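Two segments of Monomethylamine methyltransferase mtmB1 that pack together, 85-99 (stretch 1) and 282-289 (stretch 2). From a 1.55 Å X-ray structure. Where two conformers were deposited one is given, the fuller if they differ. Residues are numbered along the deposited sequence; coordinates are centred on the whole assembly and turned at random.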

# COMPACT_ATOMS: atom_id res chain seq x y z
N LYS A 85 -9.33 -36.99 -18.78
CA LYS A 85 -8.53 -37.12 -20.00
C LYS A 85 -8.28 -35.77 -20.66
O LYS A 85 -9.16 -34.91 -20.70
N TYR A 86 -7.07 -35.60 -21.19
CA TYR A 86 -6.69 -34.39 -21.90
C TYR A 86 -6.60 -34.73 -23.38
O TYR A 86 -6.54 -35.90 -23.76
N THR A 87 -6.61 -33.70 -24.23
CA THR A 87 -6.45 -33.93 -25.66
C THR A 87 -5.02 -33.48 -25.96
O THR A 87 -4.42 -32.74 -25.17
N GLU A 88 -4.47 -33.93 -27.08
CA GLU A 88 -3.11 -33.56 -27.45
C GLU A 88 -2.95 -32.05 -27.58
O GLU A 88 -1.95 -31.49 -27.13
N ASP A 89 -3.93 -31.40 -28.19
CA ASP A 89 -3.86 -29.96 -28.38
C ASP A 89 -3.89 -29.20 -27.06
O ASP A 89 -3.28 -28.14 -26.94
N GLU A 90 -4.61 -29.72 -26.07
CA GLU A 90 -4.69 -29.06 -24.78
C GLU A 90 -3.34 -29.15 -24.08
O GLU A 90 -2.90 -28.19 -23.44
N ILE A 91 -2.68 -30.30 -24.19
CA ILE A 91 -1.38 -30.47 -23.56
C ILE A 91 -0.35 -29.53 -24.19
O ILE A 91 0.45 -28.91 -23.47
N TRP A 92 -0.36 -29.42 -25.51
CA TRP A 92 0.60 -28.54 -26.18
C TRP A 92 0.36 -27.07 -25.85
O TRP A 92 1.30 -26.29 -25.73
N ASP A 93 -0.91 -26.69 -25.70
CA ASP A 93 -1.24 -25.30 -25.36
C ASP A 93 -0.61 -24.97 -24.01
O ASP A 93 -0.09 -23.88 -23.81
N ALA A 94 -0.63 -25.93 -23.09
CA ALA A 94 -0.05 -25.72 -21.77
C ALA A 94 1.47 -25.65 -21.85
O ALA A 94 2.08 -24.72 -21.32
N ILE A 95 2.09 -26.62 -22.52
CA ILE A 95 3.54 -26.64 -22.66
C ILE A 95 4.07 -25.42 -23.41
O ILE A 95 5.11 -24.87 -23.05
N ASN A 96 3.35 -25.00 -24.44
CA ASN A 96 3.77 -23.86 -25.25
C ASN A 96 3.60 -22.50 -24.58
O ASN A 96 4.05 -21.49 -25.12
N ASN A 97 2.96 -22.48 -23.42
CA ASN A 97 2.74 -21.21 -22.73
C ASN A 97 3.03 -21.28 -21.23
O ASN A 97 2.18 -20.95 -20.41
N VAL A 98 4.23 -21.73 -20.88
CA VAL A 98 4.61 -21.83 -19.48
C VAL A 98 5.23 -20.52 -19.02
O VAL A 98 5.67 -19.71 -19.85
N GLN A 99 5.26 -20.31 -17.71
CA GLN A 99 5.85 -19.09 -17.16
C GLN A 99 7.35 -19.14 -17.45
O GLN A 99 8.01 -20.14 -17.18
N HIS A 282 5.59 -33.51 -14.65
CA HIS A 282 6.17 -32.17 -14.83
C HIS A 282 5.23 -31.45 -15.79
O HIS A 282 4.92 -30.27 -15.62
N ILE A 283 4.79 -32.16 -16.83
CA ILE A 283 3.88 -31.59 -17.81
C ILE A 283 2.50 -31.33 -17.19
O ILE A 283 1.89 -30.29 -17.42
N ASN A 284 2.01 -32.27 -16.39
CA ASN A 284 0.71 -32.11 -15.75
C ASN A 284 0.68 -30.87 -14.85
O ASN A 284 -0.36 -30.24 -14.68
N ALA A 285 1.83 -30.52 -14.29
CA ALA A 285 1.93 -29.37 -13.40
C ALA A 285 1.46 -28.08 -14.07
O ALA A 285 0.73 -27.29 -13.47
N VAL A 286 1.87 -27.86 -15.32
CA VAL A 286 1.49 -26.63 -16.02
C VAL A 286 0.13 -26.71 -16.69
O VAL A 286 -0.39 -25.72 -17.20
N LEU A 287 -0.45 -27.90 -16.66
CA LEU A 287 -1.75 -28.14 -17.27
C LEU A 287 -2.86 -28.09 -16.22
O LEU A 287 -3.74 -27.23 -16.27
N MET A 288 -2.80 -29.01 -15.27
CA MET A 288 -3.80 -29.09 -14.22
C MET A 288 -3.67 -28.04 -13.12
O MET A 288 -4.66 -27.48 -12.66
N SER A 289 -2.43 -27.75 -12.71
CA SER A 289 -2.19 -26.81 -11.62
C SER A 289 -1.82 -25.38 -11.99
O SER A 289 -1.63 -24.56 -11.10

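How does the stretch before the first helix reach the second one? Y86 does it, its CA-to-CB bond pointing toward stretch 2 and its chi1 in the m well. The ring lies against L287, whose CD2 sits 3.3 Å from the centroid of the Y86 ring and almost exactly on the ring normal, a CH-pi contact over one face. At the far end of the ring, Y86 OH donates a hydrogen bond to N284 OD1 at 2.6 Å, the one hydrogen bond between the stretches. N284, with chi1 t, leaves its backbone sideways, yet its end comes nearer and so meets the hydroxyl. N284 ND2 makes a weak hydrogen bond to M288 SD at 3.6 Å, while M288 CB lies 3.4 Å from Y86 OH.

What do the start of helix 88-95 and the residue before it contribute? T87, right before the helix, and E88 and D89 in its first turn stay out of reach, but T87 caps the helix: T87 OG1 accepts from E90 N, a capping bond, and T87 N donates to E90 OE1 at 3.0 Å. E90 (chi1 m, chi2 t) points sideways and meets stretch 2 through its backbone, E90 O lying 3.5 Å from L287 CD1. I91, also m and t, touches two residues: I91 CG2 is 3.7 Å from I283 CG2, and I91 CG1 is 3.8 Å from L287 CD2. W92 and D93 make no contact with stretch 2.

Where do the two helices come closest? The backbones are nearest at A94 and L287, whose CA atoms are 5.4 Å apart, as the helices cross at 89° with their axes 8.7 Å apart at closest approach. A94 points toward stretch 2, and its short side chain ends at CB, 3.5 Å from L287 CD1 and 4.2 Å from V286 CG2. L287 (chi1 t, chi2 p) also points toward its partner and has the largest covered area of any residue here; its CD1 meets A94 while its CD2 lies over the Y86 ring.

How is the packing completed beyond A94? I95 (chi1 m, chi2 t) starts out sideways, but its end comes nearer, bringing CD1 to 3.9 Å from CG2 of I283, itself m and t. That same I283 methyl therefore meets both I91 and I95. Farther along, V98 (chi1 m) sets its CG1 3.8 Å from CG1 of V286, which is likewise m and points toward stretch 1. Apart from the tyrosine hydroxyl and its asparagine partner, the side chains that meet across the contact are chiefly apolar.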

# COMPACT_ATOMS: atom_id res chain seq x y z
CB LYS A 85 -9.25 -38.02 -21.00
CG LYS A 85 -9.36 -39.48 -20.59
CD LYS A 85 -8.09 -40.26 -20.93
CE LYS A 85 -8.25 -41.74 -20.61
NZ LYS A 85 -7.95 -42.61 -21.77
CB TYR A 86 -5.29 -33.92 -21.48
CG TYR A 86 -5.10 -33.62 -20.02
CD1 TYR A 86 -4.23 -34.37 -19.24
CD2 TYR A 86 -5.78 -32.56 -19.41
CE1 TYR A 86 -4.02 -34.08 -17.90
CE2 TYR A 86 -5.58 -32.26 -18.07
CZ TYR A 86 -4.70 -33.02 -17.32
OH TYR A 86 -4.50 -32.73 -16.00
CB THR A 87 -7.42 -33.09 -26.52
OG1 THR A 87 -7.10 -31.70 -26.38
CG2 THR A 87 -8.86 -33.33 -26.10
CB GLU A 88 -2.73 -34.23 -28.77
CG GLU A 88 -1.25 -34.15 -29.08
CD GLU A 88 -0.90 -34.79 -30.41
OE1 GLU A 88 -1.51 -35.83 -30.74
OE2 GLU A 88 -0.01 -34.26 -31.11
CB ASP A 89 -4.99 -29.48 -29.29
CG ASP A 89 -4.83 -29.97 -30.71
OD1 ASP A 89 -3.69 -30.00 -31.21
OD2 ASP A 89 -5.86 -30.32 -31.34
CB GLU A 90 -5.77 -29.70 -23.89
CG GLU A 90 -7.17 -29.55 -24.45
CD GLU A 90 -8.22 -30.29 -23.63
OE1 GLU A 90 -7.86 -31.27 -22.94
OE2 GLU A 90 -9.40 -29.89 -23.69
CB ILE A 91 -0.89 -31.93 -23.65
CG1 ILE A 91 -1.88 -32.85 -22.94
CG2 ILE A 91 0.49 -32.06 -23.00
CD1 ILE A 91 -1.51 -34.33 -23.00
CB TRP A 92 0.57 -28.76 -27.69
CG TRP A 92 1.43 -29.91 -28.11
CD1 TRP A 92 1.03 -31.06 -28.74
CD2 TRP A 92 2.84 -30.04 -27.90
NE1 TRP A 92 2.11 -31.89 -28.92
CE2 TRP A 92 3.23 -31.29 -28.42
CE3 TRP A 92 3.82 -29.21 -27.32
CZ2 TRP A 92 4.56 -31.74 -28.38
CZ3 TRP A 92 5.13 -29.66 -27.27
CH2 TRP A 92 5.49 -30.92 -27.80
CB ASP A 93 -2.76 -25.12 -25.30
CG ASP A 93 -3.16 -23.75 -24.76
OD1 ASP A 93 -3.80 -23.71 -23.68
OD2 ASP A 93 -2.85 -22.72 -25.40
CB ALA A 94 -0.47 -26.85 -20.82
CB ILE A 95 4.01 -27.92 -23.39
CG1 ILE A 95 3.70 -29.15 -22.53
CG2 ILE A 95 5.51 -27.84 -23.67
CD1 ILE A 95 4.02 -30.46 -23.23
CB ASN A 96 3.02 -23.84 -26.59
CG ASN A 96 3.45 -24.96 -27.52
OD1 ASN A 96 4.61 -25.35 -27.54
ND2 ASN A 96 2.51 -25.47 -28.31
CB ASN A 97 1.30 -20.74 -22.95
CG ASN A 97 1.00 -20.44 -24.40
OD1 ASN A 97 0.33 -21.21 -25.10
ND2 ASN A 97 1.52 -19.32 -24.88
CB VAL A 98 5.62 -22.98 -19.25
CG1 VAL A 98 4.97 -24.31 -19.59
CG2 VAL A 98 6.87 -22.76 -20.09
CB GLN A 99 5.59 -19.02 -15.66
CG GLN A 99 6.13 -17.76 -14.99
CD GLN A 99 5.20 -17.22 -13.92
OE1 GLN A 99 4.37 -17.95 -13.38
NE2 GLN A 99 5.34 -15.94 -13.61
CB HIS A 282 7.57 -32.24 -15.46
CG HIS A 282 8.69 -32.35 -14.47
ND1 HIS A 282 8.92 -33.49 -13.73
CD2 HIS A 282 9.66 -31.47 -14.12
CE1 HIS A 282 9.99 -33.31 -12.97
NE2 HIS A 282 10.45 -32.09 -13.19
CB ILE A 283 3.73 -32.54 -19.04
CG1 ILE A 283 5.06 -32.65 -19.78
CG2 ILE A 283 2.65 -32.01 -19.98
CD1 ILE A 283 5.08 -33.72 -20.89
CB ASN A 284 0.35 -33.35 -14.94
CG ASN A 284 -1.10 -33.35 -14.50
OD1 ASN A 284 -2.00 -33.18 -15.32
ND2 ASN A 284 -1.34 -33.55 -13.20
CB ALA A 285 3.37 -29.20 -12.92
CB VAL A 286 2.56 -26.24 -17.07
CG1 VAL A 286 3.90 -26.04 -16.38
CG2 VAL A 286 2.68 -27.31 -18.15
CB LEU A 287 -1.70 -29.52 -17.96
CG LEU A 287 -2.79 -30.05 -18.88
CD1 LEU A 287 -3.06 -29.08 -20.02
CD2 LEU A 287 -2.32 -31.40 -19.44
CB MET A 288 -3.73 -30.49 -13.59
CG MET A 288 -4.67 -30.73 -12.41
SD MET A 288 -4.32 -32.32 -11.60
CE MET A 288 -2.92 -31.86 -10.57
CB SER A 289 -1.10 -27.36 -10.70
OG SER A 289 -1.42 -28.66 -10.24